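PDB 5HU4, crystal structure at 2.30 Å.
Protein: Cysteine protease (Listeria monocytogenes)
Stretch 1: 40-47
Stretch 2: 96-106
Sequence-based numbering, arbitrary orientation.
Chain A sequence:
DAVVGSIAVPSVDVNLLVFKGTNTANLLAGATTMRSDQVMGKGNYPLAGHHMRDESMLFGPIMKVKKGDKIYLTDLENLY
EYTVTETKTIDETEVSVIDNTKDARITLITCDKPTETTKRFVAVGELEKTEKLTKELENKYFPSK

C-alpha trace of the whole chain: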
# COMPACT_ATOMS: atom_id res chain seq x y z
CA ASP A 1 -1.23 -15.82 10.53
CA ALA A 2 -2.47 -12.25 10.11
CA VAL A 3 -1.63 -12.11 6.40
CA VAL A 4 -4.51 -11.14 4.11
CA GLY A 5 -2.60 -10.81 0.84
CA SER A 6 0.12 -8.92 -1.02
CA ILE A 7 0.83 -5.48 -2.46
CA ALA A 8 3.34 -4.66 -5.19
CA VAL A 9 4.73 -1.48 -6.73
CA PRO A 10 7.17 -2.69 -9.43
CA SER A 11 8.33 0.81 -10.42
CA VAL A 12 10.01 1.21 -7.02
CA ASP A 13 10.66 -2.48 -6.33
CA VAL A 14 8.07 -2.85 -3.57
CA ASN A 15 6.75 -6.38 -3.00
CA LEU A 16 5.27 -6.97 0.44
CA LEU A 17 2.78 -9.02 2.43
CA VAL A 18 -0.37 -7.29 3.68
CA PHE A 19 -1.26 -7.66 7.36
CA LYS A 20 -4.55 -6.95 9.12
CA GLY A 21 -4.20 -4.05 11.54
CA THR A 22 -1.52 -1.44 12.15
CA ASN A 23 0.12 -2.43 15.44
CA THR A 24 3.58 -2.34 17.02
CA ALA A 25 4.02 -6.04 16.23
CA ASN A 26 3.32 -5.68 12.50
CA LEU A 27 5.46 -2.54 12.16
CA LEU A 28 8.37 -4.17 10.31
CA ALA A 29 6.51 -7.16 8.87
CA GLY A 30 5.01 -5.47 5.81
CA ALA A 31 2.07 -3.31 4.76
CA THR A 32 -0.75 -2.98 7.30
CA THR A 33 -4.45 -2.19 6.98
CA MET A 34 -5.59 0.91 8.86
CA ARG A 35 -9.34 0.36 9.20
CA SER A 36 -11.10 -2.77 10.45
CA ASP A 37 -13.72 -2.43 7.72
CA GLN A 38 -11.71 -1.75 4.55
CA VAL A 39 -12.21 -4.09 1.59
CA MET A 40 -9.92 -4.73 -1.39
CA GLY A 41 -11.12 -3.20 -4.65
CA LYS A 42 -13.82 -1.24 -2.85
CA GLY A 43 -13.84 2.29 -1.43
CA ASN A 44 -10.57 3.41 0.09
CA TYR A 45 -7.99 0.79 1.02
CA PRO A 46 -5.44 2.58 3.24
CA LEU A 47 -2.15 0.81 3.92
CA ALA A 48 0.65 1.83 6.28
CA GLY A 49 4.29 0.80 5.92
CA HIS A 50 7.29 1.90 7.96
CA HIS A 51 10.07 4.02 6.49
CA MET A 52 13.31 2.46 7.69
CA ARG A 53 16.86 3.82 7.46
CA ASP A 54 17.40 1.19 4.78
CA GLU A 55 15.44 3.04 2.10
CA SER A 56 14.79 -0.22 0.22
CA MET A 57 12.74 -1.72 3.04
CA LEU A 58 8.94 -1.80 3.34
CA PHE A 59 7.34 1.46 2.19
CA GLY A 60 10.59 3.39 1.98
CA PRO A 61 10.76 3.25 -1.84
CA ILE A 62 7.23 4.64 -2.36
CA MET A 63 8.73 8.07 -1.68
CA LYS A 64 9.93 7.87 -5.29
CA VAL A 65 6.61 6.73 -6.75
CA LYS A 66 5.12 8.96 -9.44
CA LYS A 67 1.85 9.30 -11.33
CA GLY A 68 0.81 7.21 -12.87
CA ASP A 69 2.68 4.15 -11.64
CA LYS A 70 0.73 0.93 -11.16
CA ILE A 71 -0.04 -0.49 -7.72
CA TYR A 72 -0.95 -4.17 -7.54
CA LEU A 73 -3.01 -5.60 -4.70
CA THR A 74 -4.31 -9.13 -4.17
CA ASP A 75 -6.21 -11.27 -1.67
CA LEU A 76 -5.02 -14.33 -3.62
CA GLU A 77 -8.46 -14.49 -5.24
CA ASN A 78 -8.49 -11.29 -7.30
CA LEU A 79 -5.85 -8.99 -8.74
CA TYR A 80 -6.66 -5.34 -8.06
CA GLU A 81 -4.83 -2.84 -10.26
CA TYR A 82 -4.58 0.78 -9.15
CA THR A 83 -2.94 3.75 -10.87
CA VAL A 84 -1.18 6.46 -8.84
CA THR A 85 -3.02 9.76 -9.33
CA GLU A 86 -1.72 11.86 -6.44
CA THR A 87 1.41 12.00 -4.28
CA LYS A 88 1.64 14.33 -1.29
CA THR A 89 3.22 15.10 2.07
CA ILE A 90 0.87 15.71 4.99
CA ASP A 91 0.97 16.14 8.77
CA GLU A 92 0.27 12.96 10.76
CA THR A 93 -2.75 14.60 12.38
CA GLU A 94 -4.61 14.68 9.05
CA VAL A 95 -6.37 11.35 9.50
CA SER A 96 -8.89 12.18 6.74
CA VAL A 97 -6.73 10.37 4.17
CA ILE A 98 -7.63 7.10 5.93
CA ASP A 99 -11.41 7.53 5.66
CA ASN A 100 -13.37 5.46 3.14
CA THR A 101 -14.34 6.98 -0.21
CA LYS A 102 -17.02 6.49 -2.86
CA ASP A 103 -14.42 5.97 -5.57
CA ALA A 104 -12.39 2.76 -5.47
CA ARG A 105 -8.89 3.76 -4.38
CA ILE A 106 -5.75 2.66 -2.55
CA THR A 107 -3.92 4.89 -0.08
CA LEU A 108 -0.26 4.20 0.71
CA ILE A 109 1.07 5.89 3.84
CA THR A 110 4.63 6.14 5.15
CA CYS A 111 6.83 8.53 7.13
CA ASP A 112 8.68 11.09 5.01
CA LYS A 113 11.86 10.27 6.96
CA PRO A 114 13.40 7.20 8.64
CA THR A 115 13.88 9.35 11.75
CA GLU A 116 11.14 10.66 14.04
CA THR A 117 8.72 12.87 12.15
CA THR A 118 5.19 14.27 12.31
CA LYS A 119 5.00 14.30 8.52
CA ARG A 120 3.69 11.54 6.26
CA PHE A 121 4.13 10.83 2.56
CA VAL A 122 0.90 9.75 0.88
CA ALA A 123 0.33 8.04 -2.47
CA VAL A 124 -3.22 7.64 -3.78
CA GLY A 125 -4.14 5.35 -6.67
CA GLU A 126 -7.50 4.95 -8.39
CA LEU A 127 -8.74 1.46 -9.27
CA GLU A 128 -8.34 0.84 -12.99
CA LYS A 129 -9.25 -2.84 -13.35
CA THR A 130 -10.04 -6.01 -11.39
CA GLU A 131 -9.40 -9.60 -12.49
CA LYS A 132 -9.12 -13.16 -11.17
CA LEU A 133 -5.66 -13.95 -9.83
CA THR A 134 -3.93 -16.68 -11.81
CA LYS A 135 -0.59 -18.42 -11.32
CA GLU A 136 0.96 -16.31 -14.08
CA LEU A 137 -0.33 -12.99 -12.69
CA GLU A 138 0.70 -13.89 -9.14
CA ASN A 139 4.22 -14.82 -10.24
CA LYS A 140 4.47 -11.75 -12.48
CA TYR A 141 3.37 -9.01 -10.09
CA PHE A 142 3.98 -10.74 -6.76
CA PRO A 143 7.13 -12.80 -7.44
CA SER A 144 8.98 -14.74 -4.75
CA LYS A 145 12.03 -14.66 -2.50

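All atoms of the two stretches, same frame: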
# COMPACT_ATOMS: atom_id res chain seq x y z
N MET A 40 -10.71 -4.85 -0.17
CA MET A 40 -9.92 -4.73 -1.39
C MET A 40 -10.80 -4.48 -2.61
O MET A 40 -11.81 -5.15 -2.80
CB MET A 40 -9.06 -5.98 -1.61
CG MET A 40 -7.86 -6.08 -0.68
SD MET A 40 -6.77 -7.45 -1.12
CE MET A 40 -5.59 -7.38 0.23
N GLY A 41 -10.40 -3.51 -3.43
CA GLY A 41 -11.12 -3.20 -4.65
C GLY A 41 -12.39 -2.40 -4.43
O GLY A 41 -13.14 -2.15 -5.37
N LYS A 42 -12.62 -1.99 -3.19
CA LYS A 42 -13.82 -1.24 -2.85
C LYS A 42 -13.50 -0.07 -1.92
O LYS A 42 -12.76 -0.23 -0.95
CB LYS A 42 -14.86 -2.15 -2.20
N GLY A 43 -14.06 1.09 -2.23
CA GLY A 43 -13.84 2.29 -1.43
C GLY A 43 -12.38 2.65 -1.33
O GLY A 43 -11.62 2.50 -2.29
N ASN A 44 -11.97 3.13 -0.16
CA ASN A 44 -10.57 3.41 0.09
C ASN A 44 -9.91 2.26 0.84
O ASN A 44 -10.45 1.76 1.82
CB ASN A 44 -10.41 4.72 0.88
CG ASN A 44 -8.95 5.09 1.09
OD1 ASN A 44 -8.07 4.65 0.36
ND2 ASN A 44 -8.70 5.91 2.10
N TYR A 45 -8.74 1.85 0.36
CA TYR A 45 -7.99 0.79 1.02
C TYR A 45 -6.65 1.33 1.52
O TYR A 45 -5.63 1.17 0.85
CB TYR A 45 -7.77 -0.39 0.06
CG TYR A 45 -7.35 -1.67 0.75
CD1 TYR A 45 -8.30 -2.52 1.30
CD2 TYR A 45 -6.01 -2.03 0.84
CE1 TYR A 45 -7.92 -3.70 1.93
CE2 TYR A 45 -5.63 -3.20 1.47
CZ TYR A 45 -6.59 -4.03 2.01
OH TYR A 45 -6.21 -5.20 2.63
N PRO A 46 -6.66 1.98 2.69
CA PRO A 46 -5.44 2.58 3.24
C PRO A 46 -4.47 1.55 3.78
O PRO A 46 -4.87 0.61 4.47
CB PRO A 46 -5.98 3.47 4.37
CG PRO A 46 -7.23 2.79 4.81
CD PRO A 46 -7.82 2.17 3.57
N LEU A 47 -3.19 1.71 3.45
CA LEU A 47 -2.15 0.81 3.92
C LEU A 47 -0.97 1.60 4.49
O LEU A 47 -0.51 2.56 3.88
CB LEU A 47 -1.67 -0.11 2.80
CG LEU A 47 -2.64 -1.20 2.35
CD1 LEU A 47 -2.16 -1.85 1.06
CD2 LEU A 47 -2.80 -2.24 3.45
N SER A 96 -7.87 12.23 7.79
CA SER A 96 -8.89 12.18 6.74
C SER A 96 -8.51 11.28 5.56
O SER A 96 -9.38 10.72 4.90
CB SER A 96 -9.18 13.59 6.22
OG SER A 96 -8.33 13.92 5.14
N VAL A 97 -7.21 11.15 5.31
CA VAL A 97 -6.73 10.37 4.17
C VAL A 97 -6.91 8.86 4.40
O VAL A 97 -6.65 8.05 3.50
CB VAL A 97 -5.24 10.69 3.88
CG1 VAL A 97 -4.33 9.89 4.80
CG2 VAL A 97 -4.91 10.42 2.42
N ILE A 98 -7.38 8.49 5.58
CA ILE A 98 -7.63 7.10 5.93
C ILE A 98 -9.09 6.73 5.68
O ILE A 98 -9.41 5.59 5.33
CB ILE A 98 -7.23 6.82 7.41
CG1 ILE A 98 -5.75 6.44 7.49
CG2 ILE A 98 -8.08 5.73 8.03
CD1 ILE A 98 -5.00 7.16 8.58
N ASP A 99 -9.97 7.71 5.83
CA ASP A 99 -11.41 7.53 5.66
C ASP A 99 -11.79 6.89 4.33
O ASP A 99 -11.14 7.12 3.31
CB ASP A 99 -12.14 8.87 5.81
CG ASP A 99 -11.81 9.57 7.11
OD1 ASP A 99 -11.54 8.87 8.11
OD2 ASP A 99 -11.82 10.82 7.13
N ASN A 100 -12.86 6.10 4.34
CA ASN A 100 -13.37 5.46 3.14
C ASN A 100 -13.88 6.48 2.13
O ASN A 100 -14.27 7.59 2.49
CB ASN A 100 -14.48 4.47 3.50
CG ASN A 100 -14.82 3.54 2.35
OD1 ASN A 100 -14.02 2.70 1.95
ND2 ASN A 100 -16.03 3.69 1.81
N THR A 101 -13.88 6.10 0.85
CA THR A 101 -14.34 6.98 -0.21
C THR A 101 -15.37 6.29 -1.10
O THR A 101 -15.55 5.07 -1.01
CB THR A 101 -13.17 7.48 -1.07
OG1 THR A 101 -12.44 6.36 -1.58
CG2 THR A 101 -12.24 8.36 -0.26
N LYS A 102 -16.03 7.06 -1.95
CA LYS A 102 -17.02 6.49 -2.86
C LYS A 102 -16.32 5.85 -4.05
O LYS A 102 -16.71 4.79 -4.53
CB LYS A 102 -18.01 7.56 -3.34
CG LYS A 102 -19.01 8.04 -2.28
CD LYS A 102 -19.02 7.14 -1.05
CE LYS A 102 -20.43 6.84 -0.56
NZ LYS A 102 -20.43 5.76 0.46
N ASP A 103 -15.27 6.51 -4.52
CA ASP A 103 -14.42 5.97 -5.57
C ASP A 103 -13.55 4.85 -5.03
O ASP A 103 -13.14 4.88 -3.87
CB ASP A 103 -13.54 7.07 -6.17
CG ASP A 103 -12.64 7.72 -5.14
OD1 ASP A 103 -13.16 8.44 -4.26
OD2 ASP A 103 -11.41 7.50 -5.20
N ALA A 104 -13.29 3.84 -5.85
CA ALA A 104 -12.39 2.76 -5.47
C ALA A 104 -10.94 3.25 -5.56
O ALA A 104 -10.47 3.62 -6.63
CB ALA A 104 -12.61 1.54 -6.34
N ARG A 105 -10.25 3.24 -4.43
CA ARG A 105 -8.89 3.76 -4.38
C ARG A 105 -8.02 3.04 -3.36
O ARG A 105 -8.52 2.40 -2.44
CB ARG A 105 -8.90 5.26 -4.06
CG ARG A 105 -9.51 5.57 -2.70
CD ARG A 105 -9.13 6.96 -2.22
NE ARG A 105 -9.63 8.01 -3.11
CZ ARG A 105 -9.24 9.27 -3.06
NH1 ARG A 105 -8.34 9.66 -2.16
NH2 ARG A 105 -9.74 10.16 -3.91
N ILE A 106 -6.70 3.15 -3.54
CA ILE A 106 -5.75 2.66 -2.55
C ILE A 106 -4.94 3.84 -2.01
O ILE A 106 -4.63 4.78 -2.74
CB ILE A 106 -4.81 1.58 -3.15
CG1 ILE A 106 -4.02 0.88 -2.04
CG2 ILE A 106 -3.88 2.17 -4.20
CD1 ILE A 106 -3.13 -0.24 -2.53

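Residues 40-47 and 96-106 meet where two parallel strands begin, burying 566 Å² in total. Two backbone hydrogen bonds bracket the register: R105 N to G43 O (2.6 Å) and Y45 N to R105 O (2.9 Å). The central bump is the buried side chain of N44, which fills the hollow of the loop leading into R105. N44 has chi1 t, and N44 ND2 reaches into the loop and donates to V97 O (3.3 Å) and D99 O (3.0 Å). The loop answers with N100, whose OD1 accepts from N44 N (3.0 Å). G43 sits close against the loop: its CA is 3.4 Å from N100 OD1 and 3.3 Å from T101 O, and a CB there would clash with N100 OD1; its positive phi also favours glycine. Around N44, T101 OG1 comes to 3.6 Å from N44 CB while donating to D103 O (2.8 Å), and the CG of R105 lies 3.5 Å from N44 OD1. A salt bridge ties R105 NE to D103 OD2 (2.8 Å). On the sheet face shared by Y45 and I106, Y45 CB lies 4.5 Å from I106 CG1, which also approaches the backbone at Y45 O (3.3 Å). I106 CD1 meets L47 CD1 at 4.1 Å. P46 CB rests 4.3 Å from I98 CG1; apolar side chains suit these packing contacts.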